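Local coordinates for protein paenibacillus xanthan lyase (Paenibacillus, PDB 6F2P) that is a xanthan lyase that probably removes the terminal mannose of xanthan side chains by beta-elimination at the mannosyl-glucuronate linkage, at residues A[363-377]-A[457-469]. Numbering follows the deposited sequence.
Sequences KYKQFSGMDRAVQLR and AGGTDILGQYGVS
Two beta hairpins from different sheets of the super-sandwich domain face each other here, and Tyr364 of 363-377 lays its ring against the glycine-rich backbone of 457-469. Gly467 CA sits over the ring's centre, 3.6 Å from the centroid of the Tyr364 ring, a CH-pi contact; any CB at Gly467 would run into Tyr364 CZ. Asp461 CB approaches the same ring obliquely, 3.4 Å from Tyr364 CD2. Tyr364 has CG anti to the backbone N (chi1 178°), which carries the ring toward 457-469, and Tyr364 OH donates to Gln366 OE1 at 2.6 Å. The other end of the same amide, Gln366 NE2, gives a 3.0 Å bond to Ser469 OG, which lies near the amide plane; the two bonds together fix the amide's rotation. Without the ring, as with an alanine here, Gly467 CA would probably lose its cover and the Gln366 amide a partner that fixes its rotation.

Strand 363-367 edges the four-stranded sheet, and strand 457-462 is the outer strand of the nine-stranded one; a classic beta bulge at Gln465 and Tyr466, opposite Ile462, marks the turn end of that second hairpin. Here Tyr364 N bonds almost straight (171°) to Gly464 O, and Gln375 NE2 reaches Gln465 O at 3.0 Å. Arg377, bent at chi2 and chi3, brings NH1 to a lone pair of Gln465 OE1 (2.9 Å), guanidinium and amide nearly coplanar, while Tyr466 CE1 lies over the guanidinium face.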
loop_
_atom_site.group_PDB
_atom_site.type_symbol
_atom_site.label_atom_id
_atom_site.label_comp_id
_atom_site.label_asym_id
_atom_site.label_seq_id
_atom_site.Cartn_x
_atom_site.Cartn_y
_atom_site.Cartn_z
ATOM N N LYS A 363 -16.535 -3.718 -6.644
ATOM C CA LYS A 363 -15.744 -3.583 -5.419
ATOM C C LYS A 363 -14.591 -2.616 -5.623
ATOM O O LYS A 363 -14.147 -2.399 -6.743
ATOM C CB LYS A 363 -15.187 -4.934 -4.935
ATOM C CG LYS A 363 -14.116 -5.540 -5.841
ATOM C CD LYS A 363 -13.357 -6.679 -5.160
ATOM C CE LYS A 363 -14.231 -7.907 -4.952
ATOM N NZ LYS A 363 -13.515 -8.950 -4.168
ATOM N N TYR A 364 -14.122 -2.030 -4.527
ATOM C CA TYR A 364 -12.889 -1.253 -4.532
ATOM C C TYR A 364 -11.819 -2.060 -3.811
ATOM O O TYR A 364 -12.131 -2.801 -2.870
ATOM C CB TYR A 364 -13.083 0.095 -3.835
ATOM C CG TYR A 364 -11.814 0.920 -3.786
ATOM C CD1 TYR A 364 -11.437 1.710 -4.866
ATOM C CD2 TYR A 364 -10.983 0.896 -2.669
ATOM C CE1 TYR A 364 -10.272 2.455 -4.840
ATOM C CE2 TYR A 364 -9.818 1.631 -2.633
ATOM C CZ TYR A 364 -9.468 2.410 -3.725
ATOM O OH TYR A 364 -8.317 3.161 -3.703
ATOM N N LYS A 365 -10.565 -1.935 -4.243
ATOM C CA LYS A 365 -9.488 -2.685 -3.606
ATOM C C LYS A 365 -8.146 -1.968 -3.682
ATOM O O LYS A 365 -7.662 -1.661 -4.772
ATOM C CB LYS A 365 -9.390 -4.095 -4.200
ATOM C CG LYS A 365 -8.520 -5.061 -3.393
ATOM C CD LYS A 365 -8.732 -6.504 -3.827
ATOM C CE LYS A 365 -7.840 -7.467 -3.053
ATOM N NZ LYS A 365 -8.113 -7.417 -1.584
ATOM N N GLN A 366 -7.552 -1.698 -2.519
ATOM C CA GLN A 366 -6.245 -1.048 -2.458
ATOM C C GLN A 366 -5.117 -2.069 -2.366
ATOM O O GLN A 366 -5.068 -2.861 -1.421
ATOM C CB GLN A 366 -6.151 -0.107 -1.260
ATOM C CG GLN A 366 -5.006 0.894 -1.325
ATOM C CD GLN A 366 -5.423 2.204 -1.985
ATOM O OE1 GLN A 366 -6.567 2.635 -1.849
ATOM N NE2 GLN A 366 -4.502 2.835 -2.714
ATOM N N PHE A 367 -4.207 -2.031 -3.336
ATOM C CA PHE A 367 -3.062 -2.929 -3.352
ATOM C C PHE A 367 -1.824 -2.207 -2.845
ATOM O O PHE A 367 -0.943 -1.811 -3.618
ATOM C CB PHE A 367 -2.857 -3.490 -4.759
ATOM C CG PHE A 367 -4.054 -4.225 -5.285
ATOM C CD1 PHE A 367 -4.225 -5.570 -5.026
ATOM C CD2 PHE A 367 -5.028 -3.562 -6.003
ATOM C CE1 PHE A 367 -5.332 -6.248 -5.494
ATOM C CE2 PHE A 367 -6.143 -4.233 -6.473
ATOM C CZ PHE A 367 -6.295 -5.579 -6.219
ATOM N N SER A 368 -1.766 -2.041 -1.530
ATOM C CA SER A 368 -0.719 -1.262 -0.887
ATOM C C SER A 368 0.679 -1.854 -1.051
ATOM O O SER A 368 1.678 -1.141 -0.952
ATOM C CB SER A 368 -1.042 -1.117 0.597
ATOM O OG SER A 368 -2.192 -0.313 0.768
ATOM N N GLY A 369 0.748 -3.161 -1.280
ATOM C CA GLY A 369 2.023 -3.836 -1.437
ATOM C C GLY A 369 2.713 -3.570 -2.768
ATOM O O GLY A 369 3.900 -3.855 -2.921
ATOM N N MET A 370 1.980 -3.020 -3.732
ATOM C CA MET A 370 2.560 -2.733 -5.034
ATOM C C MET A 370 2.109 -1.393 -5.612
ATOM O O MET A 370 2.137 -1.196 -6.830
ATOM C CB MET A 370 2.240 -3.858 -6.013
ATOM C CG MET A 370 0.773 -3.970 -6.335
ATOM S SD MET A 370 0.456 -5.413 -7.352
ATOM C CE MET A 370 -1.302 -5.277 -7.597
ATOM N N ASP A 371 1.702 -0.474 -4.741
ATOM C CA ASP A 371 1.253 0.853 -5.162
ATOM C C ASP A 371 0.241 0.829 -6.314
ATOM O O ASP A 371 0.438 1.495 -7.331
ATOM C CB ASP A 371 2.449 1.740 -5.525
ATOM C CG ASP A 371 3.346 2.040 -4.325
ATOM O OD1 ASP A 371 2.916 1.798 -3.166
ATOM O OD2 ASP A 371 4.484 2.523 -4.550
ATOM N N ARG A 372 -0.826 0.051 -6.153
ATOM C CA ARG A 372 -1.873 -0.034 -7.170
ATOM C C ARG A 372 -3.244 0.048 -6.522
ATOM O O ARG A 372 -3.399 -0.217 -5.329
ATOM C CB ARG A 372 -1.769 -1.338 -7.965
ATOM C CG ARG A 372 -0.496 -1.484 -8.773
ATOM C CD ARG A 372 -0.476 -0.522 -9.951
ATOM N NE ARG A 372 0.579 -0.846 -10.915
ATOM C CZ ARG A 372 1.789 -0.296 -10.920
ATOM N NH1 ARG A 372 2.116 0.621 -10.010
ATOM N NH2 ARG A 372 2.675 -0.659 -11.839
ATOM N N ALA A 373 -4.245 0.407 -7.316
ATOM C CA ALA A 373 -5.616 0.472 -6.826
ATOM C C ALA A 373 -6.583 0.136 -7.959
ATOM O O ALA A 373 -6.307 0.417 -9.135
ATOM C CB ALA A 373 -5.919 1.850 -6.258
ATOM N N VAL A 374 -7.708 -0.477 -7.603
ATOM C CA VAL A 374 -8.737 -0.797 -8.582
ATOM C C VAL A 374 -10.121 -0.410 -8.074
ATOM O O VAL A 374 -10.501 -0.744 -6.945
ATOM C CB VAL A 374 -8.735 -2.294 -8.954
ATOM C CG1 VAL A 374 -9.878 -2.608 -9.895
ATOM C CG2 VAL A 374 -7.423 -2.671 -9.596
ATOM N N GLN A 375 -10.856 0.314 -8.913
ATOM C CA GLN A 375 -12.244 0.630 -8.639
ATOM C C GLN A 375 -13.131 -0.057 -9.671
ATOM O O GLN A 375 -13.024 0.195 -10.871
ATOM C CB GLN A 375 -12.476 2.141 -8.651
ATOM C CG GLN A 375 -13.935 2.544 -8.561
ATOM C CD GLN A 375 -14.573 2.184 -7.229
ATOM O OE1 GLN A 375 -14.743 1.008 -6.892
ATOM N NE2 GLN A 375 -14.933 3.206 -6.459
ATOM N N LEU A 376 -13.988 -0.950 -9.199
ATOM C CA LEU A 376 -14.922 -1.635 -10.071
ATOM C C LEU A 376 -16.350 -1.240 -9.683
ATOM O O LEU A 376 -16.808 -1.517 -8.570
ATOM C CB LEU A 376 -14.728 -3.147 -9.987
ATOM C CG LEU A 376 -13.327 -3.693 -10.277
ATOM C CD1 LEU A 376 -13.267 -5.179 -9.956
ATOM C CD2 LEU A 376 -12.919 -3.455 -11.720
ATOM N N ARG A 377 -17.029 -0.570 -10.609
ATOM C CA ARG A 377 -18.385 -0.095 -10.417
ATOM C C ARG A 377 -19.247 -0.664 -11.526
ATOM O O ARG A 377 -18.728 -1.166 -12.520
ATOM C CB ARG A 377 -18.419 1.430 -10.484
ATOM C CG ARG A 377 -17.593 2.108 -9.416
ATOM C CD ARG A 377 -18.031 1.684 -8.043
ATOM N NE ARG A 377 -19.460 1.886 -7.855
ATOM C CZ ARG A 377 -20.138 1.472 -6.787
ATOM N NH1 ARG A 377 -19.508 0.825 -5.816
ATOM N NH2 ARG A 377 -21.446 1.698 -6.692
ATOM N N ALA A 457 2.543 7.034 -1.121
ATOM C CA ALA A 457 1.739 6.462 -2.184
ATOM C C ALA A 457 0.844 5.402 -1.563
ATOM O O ALA A 457 1.312 4.526 -0.842
ATOM C CB ALA A 457 2.615 5.864 -3.257
ATOM N N GLY A 458 -0.450 5.495 -1.827
ATOM C CA GLY A 458 -1.390 4.537 -1.289
ATOM C C GLY A 458 -2.746 5.181 -1.113
ATOM O O GLY A 458 -3.103 6.101 -1.857
ATOM N N GLY A 459 -3.498 4.710 -0.122
ATOM C CA GLY A 459 -4.832 5.216 0.112
ATOM C C GLY A 459 -5.618 4.366 1.080
ATOM O O GLY A 459 -5.056 3.510 1.766
ATOM N N THR A 460 -6.924 4.619 1.138
ATOM C CA THR A 460 -7.826 3.891 2.017
ATOM C C THR A 460 -9.228 3.809 1.408
ATOM O O THR A 460 -9.486 4.371 0.348
ATOM C CB THR A 460 -7.895 4.521 3.423
ATOM O OG1 THR A 460 -8.596 3.637 4.301
ATOM C CG2 THR A 460 -8.621 5.859 3.393
ATOM N N ASP A 461 -10.137 3.112 2.076
ATOM C CA ASP A 461 -11.415 2.786 1.461
ATOM C C ASP A 461 -12.525 2.618 2.480
ATOM O O ASP A 461 -12.279 2.522 3.681
ATOM C CB ASP A 461 -11.287 1.480 0.708
ATOM C CG ASP A 461 -10.744 0.369 1.580
ATOM O OD1 ASP A 461 -11.487 -0.112 2.464
ATOM O OD2 ASP A 461 -9.572 -0.021 1.383
ATOM N N ILE A 462 -13.753 2.541 1.988
ATOM C CA ILE A 462 -14.888 2.349 2.866
ATOM C C ILE A 462 -15.971 1.517 2.172
ATOM O O ILE A 462 -16.128 1.576 0.948
ATOM C CB ILE A 462 -15.422 3.709 3.394
ATOM C CG1 ILE A 462 -15.942 3.559 4.826
ATOM C CG2 ILE A 462 -16.476 4.283 2.471
ATOM C CD1 ILE A 462 -16.087 4.880 5.555
ATOM N N LEU A 463 -16.673 0.703 2.962
ATOM C CA LEU A 463 -17.773 -0.130 2.475
ATOM C C LEU A 463 -17.343 -1.136 1.415
ATOM O O LEU A 463 -18.179 -1.770 0.765
ATOM C CB LEU A 463 -18.911 0.750 1.949
ATOM C CG LEU A 463 -19.496 1.701 2.994
ATOM C CD1 LEU A 463 -20.635 2.526 2.424
ATOM C CD2 LEU A 463 -19.960 0.910 4.198
ATOM N N GLY A 464 -16.034 -1.294 1.252
ATOM C CA GLY A 464 -15.500 -2.120 0.190
ATOM C C GLY A 464 -15.918 -1.665 -1.201
ATOM O O GLY A 464 -15.856 -2.456 -2.141
ATOM N N GLN A 465 -16.324 -0.398 -1.331
ATOM C CA GLN A 465 -16.887 0.129 -2.579
ATOM C C GLN A 465 -16.335 1.503 -2.990
ATOM O O GLN A 465 -16.321 1.855 -4.168
ATOM C CB GLN A 465 -18.405 0.249 -2.455
ATOM C CG GLN A 465 -19.136 -1.063 -2.301
ATOM C CD GLN A 465 -20.610 -0.905 -2.566
ATOM O OE1 GLN A 465 -21.014 -0.465 -3.649
ATOM N NE2 GLN A 465 -21.430 -1.241 -1.570
ATOM N N TYR A 466 -15.905 2.289 -2.014
ATOM C CA TYR A 466 -15.476 3.652 -2.289
ATOM C C TYR A 466 -14.058 3.819 -1.770
ATOM O O TYR A 466 -13.686 3.247 -0.747
ATOM C CB TYR A 466 -16.443 4.664 -1.642
ATOM C CG TYR A 466 -17.893 4.321 -1.899
ATOM C CD1 TYR A 466 -18.348 4.089 -3.191
ATOM C CD2 TYR A 466 -18.803 4.191 -0.849
ATOM C CE1 TYR A 466 -19.673 3.754 -3.440
ATOM C CE2 TYR A 466 -20.140 3.858 -1.086
ATOM C CZ TYR A 466 -20.563 3.642 -2.386
ATOM O OH TYR A 466 -21.874 3.302 -2.639
ATOM N N GLY A 467 -13.248 4.585 -2.482
ATOM C CA GLY A 467 -11.855 4.682 -2.116
ATOM C C GLY A 467 -11.267 6.020 -2.478
ATOM O O GLY A 467 -11.843 6.786 -3.261
ATOM N N VAL A 468 -10.112 6.296 -1.892
ATOM C CA VAL A 468 -9.356 7.496 -2.170
ATOM C C VAL A 468 -7.886 7.090 -2.205
ATOM O O VAL A 468 -7.421 6.354 -1.324
ATOM C CB VAL A 468 -9.606 8.580 -1.086
ATOM C CG1 VAL A 468 -9.501 7.980 0.300
ATOM C CG2 VAL A 468 -8.640 9.746 -1.243
ATOM N N SER A 469 -7.162 7.535 -3.232
ATOM C CA SER A 469 -5.733 7.262 -3.313
ATOM C C SER A 469 -4.964 8.528 -3.572
ATOM O O SER A 469 -5.509 9.517 -4.072
ATOM C CB SER A 469 -5.418 6.277 -4.431
ATOM O OG SER A 469 -5.989 5.009 -4.191
HETATM O O HOH W 1 -8.650 -2.735 0.061
HETATM O O HOH W 2 -2.014 2.353 1.411
HETATM O O HOH W 3 0.489 1.782 -1.902
HETATM O O HOH W 4 -23.170 1.271 -4.369
#